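Local coordinates for rhodopsin (Todarodes pacificus, PDB 2Z73), which senses light in squid vision, with isomerization of its bound retinal triggering G-protein signalling that activates phospholipase C, at residues 245-255 and 346-357. Residues are numbered along the deposited sequence; the frame is centred on the assembly and turned at random.
Sequences ELRKAQAGANA and DDKDAETEIPAG. With BOG (octyl beta-D-glucopyranoside), chain C.
Lys248, on the cytoplasmic extension of transmembrane helix 6 of this seven-helix class A receptor, reaches over the C-terminal end of the cytoplasmic-tail helix 345-351. Its NZ donates to Ala350 O at 3.0 Å and, weakly, to Thr352 O at 3.1 Å. The C=O...N angle at Ala350 is 111° and NZ stands above the carbonyl plane, not on a lone pair. Lys248 CG, anti to the backbone N (chi1 172°), lies 3.2 Å from Asp349 O; the chain then runs extended and bends at chi4, bringing NZ to both carbonyls. Glu353 OE1 adds a long salt bridge to NZ (3.8 Å).

Small residues let the backbones close in: the axes of helices 246-255 and 346-351 approach to 7.3 Å (signed crossing angle -130°), and Gly252 CA lies 3.5 Å from Ala350 CB. Ala251 CB rests against Asp346 O and the CB atoms of Asp349 and Ala350. Arg247 NH1 and Asp349 OD2 form a long, charge-only ion pair, the oxygen well off the guanidinium plane.

Asp347 and Glu351, whose carboxylates lie beside the octyl glucoside headgroup, make long, weak ion pairs with Lys321. Past Thr352 the chain continues toward Glu245, whose CB meets Ile354 CG2 at 4.0 Å.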
loop_
_atom_site.group_PDB
_atom_site.type_symbol
_atom_site.label_atom_id
_atom_site.label_comp_id
_atom_site.label_asym_id
_atom_site.label_seq_id
_atom_site.Cartn_x
_atom_site.Cartn_y
_atom_site.Cartn_z
ATOM N N GLU A 245 22.807 -4.588 -31.261
ATOM C CA GLU A 245 21.988 -3.518 -30.696
ATOM C C GLU A 245 20.671 -4.087 -30.182
ATOM O O GLU A 245 19.820 -3.362 -29.665
ATOM C CB GLU A 245 21.725 -2.457 -31.767
ATOM C CG GLU A 245 21.410 -3.049 -33.137
ATOM C CD GLU A 245 21.501 -2.034 -34.265
ATOM O OE1 GLU A 245 20.635 -1.133 -34.333
ATOM O OE2 GLU A 245 22.444 -2.138 -35.084
ATOM N N LEU A 246 20.513 -5.396 -30.341
ATOM C CA LEU A 246 19.322 -6.095 -29.886
ATOM C C LEU A 246 19.418 -6.272 -28.378
ATOM O O LEU A 246 18.408 -6.314 -27.679
ATOM C CB LEU A 246 19.234 -7.459 -30.566
ATOM C CG LEU A 246 18.169 -8.434 -30.074
ATOM C CD1 LEU A 246 16.786 -7.866 -30.322
ATOM C CD2 LEU A 246 18.347 -9.758 -30.796
ATOM N N ARG A 247 20.648 -6.376 -27.887
ATOM C CA ARG A 247 20.904 -6.539 -26.462
ATOM C C ARG A 247 20.263 -5.389 -25.700
ATOM O O ARG A 247 19.642 -5.587 -24.656
ATOM C CB ARG A 247 22.407 -6.548 -26.203
ATOM C CG ARG A 247 23.152 -7.715 -26.831
ATOM C CD ARG A 247 24.645 -7.459 -26.777
ATOM N NE ARG A 247 25.061 -7.038 -25.440
ATOM C CZ ARG A 247 26.193 -6.394 -25.180
ATOM N NH1 ARG A 247 26.489 -6.050 -23.933
ATOM N NH2 ARG A 247 27.025 -6.088 -26.166
ATOM N N LYS A 248 20.430 -4.181 -26.228
ATOM C CA LYS A 248 19.849 -2.994 -25.613
ATOM C C LYS A 248 18.392 -3.290 -25.276
ATOM O O LYS A 248 18.008 -3.354 -24.106
ATOM C CB LYS A 248 19.933 -1.810 -26.580
ATOM C CG LYS A 248 19.182 -0.552 -26.138
ATOM C CD LYS A 248 19.178 0.493 -27.252
ATOM C CE LYS A 248 18.301 1.697 -26.921
ATOM N NZ LYS A 248 18.870 2.561 -25.855
ATOM N N ALA A 249 17.589 -3.486 -26.314
ATOM C CA ALA A 249 16.170 -3.774 -26.156
ATOM C C ALA A 249 15.919 -4.843 -25.105
ATOM O O ALA A 249 15.000 -4.719 -24.296
ATOM C CB ALA A 249 15.576 -4.203 -27.486
ATOM N N GLN A 250 16.733 -5.892 -25.108
ATOM C CA GLN A 250 16.558 -6.975 -24.151
ATOM C C GLN A 250 16.748 -6.482 -22.722
ATOM O O GLN A 250 15.951 -6.803 -21.838
ATOM C CB GLN A 250 17.535 -8.117 -24.439
ATOM C CG GLN A 250 17.142 -9.444 -23.800
ATOM C CD GLN A 250 15.928 -10.084 -24.462
ATOM O OE1 GLN A 250 14.862 -9.469 -24.566
ATOM N NE2 GLN A 250 16.085 -11.326 -24.910
ATOM N N ALA A 251 17.797 -5.699 -22.490
ATOM C CA ALA A 251 18.067 -5.170 -21.154
ATOM C C ALA A 251 16.862 -4.375 -20.655
ATOM O O ALA A 251 16.446 -4.503 -19.505
ATOM C CB ALA A 251 19.298 -4.276 -21.182
ATOM N N GLY A 252 16.306 -3.555 -21.536
ATOM C CA GLY A 252 15.162 -2.753 -21.168
ATOM C C GLY A 252 14.032 -3.605 -20.640
ATOM O O GLY A 252 13.444 -3.288 -19.608
ATOM N N ALA A 253 13.724 -4.688 -21.346
ATOM C CA ALA A 253 12.651 -5.582 -20.936
ATOM C C ALA A 253 12.947 -6.199 -19.571
ATOM O O ALA A 253 12.045 -6.365 -18.753
ATOM C CB ALA A 253 12.460 -6.671 -21.981
ATOM N N ASN A 254 14.210 -6.542 -19.328
ATOM C CA ASN A 254 14.609 -7.119 -18.048
ATOM C C ASN A 254 14.354 -6.095 -16.953
ATOM O O ASN A 254 13.732 -6.390 -15.930
ATOM C CB ASN A 254 16.099 -7.472 -18.047
ATOM C CG ASN A 254 16.406 -8.747 -18.805
ATOM O OD1 ASN A 254 16.272 -8.810 -20.020
ATOM N ND2 ASN A 254 16.823 -9.781 -18.075
ATOM N N ALA A 255 14.855 -4.886 -17.186
ATOM C CA ALA A 255 14.711 -3.782 -16.252
ATOM C C ALA A 255 13.241 -3.551 -15.910
ATOM O O ALA A 255 12.879 -3.453 -14.742
ATOM C CB ALA A 255 15.320 -2.523 -16.846
ATOM N N ASP A 346 21.789 -3.294 -16.432
ATOM C CA ASP A 346 20.645 -3.417 -17.331
ATOM C C ASP A 346 19.988 -2.081 -17.661
ATOM O O ASP A 346 19.387 -1.930 -18.725
ATOM C CB ASP A 346 19.599 -4.376 -16.754
ATOM C CG ASP A 346 19.948 -5.842 -16.988
ATOM O OD1 ASP A 346 20.954 -6.319 -16.417
ATOM O OD2 ASP A 346 19.216 -6.516 -17.742
ATOM N N ASP A 347 20.091 -1.114 -16.755
ATOM C CA ASP A 347 19.511 0.204 -17.006
ATOM C C ASP A 347 20.432 1.006 -17.917
ATOM O O ASP A 347 19.979 1.839 -18.703
ATOM C CB ASP A 347 19.291 0.970 -15.699
ATOM C CG ASP A 347 18.100 0.457 -14.914
ATOM O OD1 ASP A 347 18.229 -0.578 -14.229
ATOM O OD2 ASP A 347 17.029 1.093 -14.996
ATOM N N LYS A 348 21.730 0.744 -17.805
ATOM C CA LYS A 348 22.730 1.427 -18.613
ATOM C C LYS A 348 22.515 1.132 -20.095
ATOM O O LYS A 348 22.330 2.045 -20.904
ATOM C CB LYS A 348 24.127 0.969 -18.192
ATOM C CG LYS A 348 24.415 1.172 -16.711
ATOM C CD LYS A 348 25.766 0.597 -16.311
ATOM C CE LYS A 348 26.041 0.813 -14.828
ATOM N NZ LYS A 348 27.305 0.152 -14.387
ATOM N N ASP A 349 22.536 -0.151 -20.443
ATOM C CA ASP A 349 22.349 -0.590 -21.822
ATOM C C ASP A 349 20.986 -0.194 -22.367
ATOM O O ASP A 349 20.870 0.257 -23.508
ATOM C CB ASP A 349 22.508 -2.108 -21.921
ATOM C CG ASP A 349 23.905 -2.575 -21.555
ATOM O OD1 ASP A 349 24.348 -2.316 -20.417
ATOM O OD2 ASP A 349 24.561 -3.205 -22.411
ATOM N N ALA A 350 19.955 -0.367 -21.551
ATOM C CA ALA A 350 18.597 -0.038 -21.960
ATOM C C ALA A 350 18.457 1.415 -22.397
ATOM O O ALA A 350 17.599 1.742 -23.216
ATOM C CB ALA A 350 17.629 -0.329 -20.817
ATOM N N GLU A 351 19.306 2.285 -21.864
ATOM C CA GLU A 351 19.231 3.699 -22.200
ATOM C C GLU A 351 20.350 4.196 -23.108
ATOM O O GLU A 351 20.184 5.198 -23.806
ATOM C CB GLU A 351 19.173 4.525 -20.911
ATOM C CG GLU A 351 17.927 4.225 -20.083
ATOM C CD GLU A 351 17.971 4.827 -18.696
ATOM O OE1 GLU A 351 18.123 6.060 -18.590
ATOM O OE2 GLU A 351 17.846 4.066 -17.711
ATOM N N THR A 352 21.487 3.506 -23.104
ATOM C CA THR A 352 22.596 3.901 -23.965
ATOM C C THR A 352 22.133 3.777 -25.413
ATOM O O THR A 352 21.965 2.673 -25.927
ATOM C CB THR A 352 23.835 3.003 -23.750
ATOM O OG1 THR A 352 23.442 1.627 -23.750
ATOM C CG2 THR A 352 24.513 3.341 -22.432
ATOM N N GLU A 353 21.920 4.918 -26.061
ATOM C CA GLU A 353 21.446 4.940 -27.440
ATOM C C GLU A 353 22.519 4.560 -28.461
ATOM O O GLU A 353 23.717 4.680 -28.200
ATOM C CB GLU A 353 20.879 6.322 -27.773
ATOM C CG GLU A 353 20.018 6.348 -29.023
ATOM C CD GLU A 353 18.849 5.383 -28.938
ATOM O OE1 GLU A 353 17.997 5.559 -28.039
ATOM O OE2 GLU A 353 18.783 4.450 -29.767
ATOM N N ILE A 354 22.068 4.098 -29.625
ATOM C CA ILE A 354 22.954 3.686 -30.711
ATOM C C ILE A 354 23.106 4.797 -31.752
ATOM O O ILE A 354 22.124 5.259 -32.334
ATOM C CB ILE A 354 22.412 2.424 -31.405
ATOM C CG1 ILE A 354 20.957 2.656 -31.828
ATOM C CG2 ILE A 354 22.515 1.231 -30.468
ATOM C CD1 ILE A 354 20.356 1.525 -32.635
ATOM N N PRO A 355 24.352 5.231 -32.006
ATOM C CA PRO A 355 24.687 6.291 -32.966
ATOM C C PRO A 355 24.598 5.927 -34.446
ATOM O O PRO A 355 25.620 5.708 -35.097
ATOM C CB PRO A 355 26.104 6.671 -32.560
ATOM C CG PRO A 355 26.677 5.356 -32.142
ATOM C CD PRO A 355 25.562 4.772 -31.298
ATOM N N ALA A 356 23.382 5.890 -34.983
ATOM C CA ALA A 356 23.176 5.559 -36.395
ATOM C C ALA A 356 23.641 4.138 -36.687
ATOM O O ALA A 356 24.570 3.924 -37.470
ATOM C CB ALA A 356 23.934 6.549 -37.277
ATOM N N GLY A 357 22.980 3.168 -36.060
ATOM C CA GLY A 357 23.353 1.777 -36.249
ATOM C C GLY A 357 24.716 1.545 -35.630
ATOM O O GLY A 357 25.392 0.568 -35.937
HETATM C C1 BOG C . 11.406 3.356 -15.832
HETATM O O1 BOG C . 10.393 2.585 -15.345
HETATM C C2 BOG C . 12.572 2.413 -15.677
HETATM O O2 BOG C . 12.822 2.018 -14.273
HETATM C C3 BOG C . 13.660 3.225 -16.217
HETATM O O3 BOG C . 14.734 2.364 -16.097
HETATM C C4 BOG C . 13.339 3.634 -17.713
HETATM O O4 BOG C . 14.374 4.406 -18.238
HETATM C C5 BOG C . 12.186 4.540 -17.810
HETATM O O5 BOG C . 11.142 3.738 -17.270
HETATM C C6 BOG C . 11.851 4.941 -19.308
HETATM O O6 BOG C . 10.655 5.889 -19.322
HETATM C "C1'" BOG C . 9.681 3.548 -14.620
HETATM C "C2'" BOG C . 8.435 2.851 -14.390
HETATM C "C3'" BOG C . 8.328 2.896 -12.904
HETATM C "C4'" BOG C . 7.753 1.623 -12.644
HETATM C "C5'" BOG C . 7.295 1.723 -11.237
HETATM C "C6'" BOG C . 7.372 0.357 -10.825
HETATM C "C7'" BOG C . 6.989 0.463 -9.405
HETATM C "C8'" BOG C . 7.660 -0.668 -8.850
#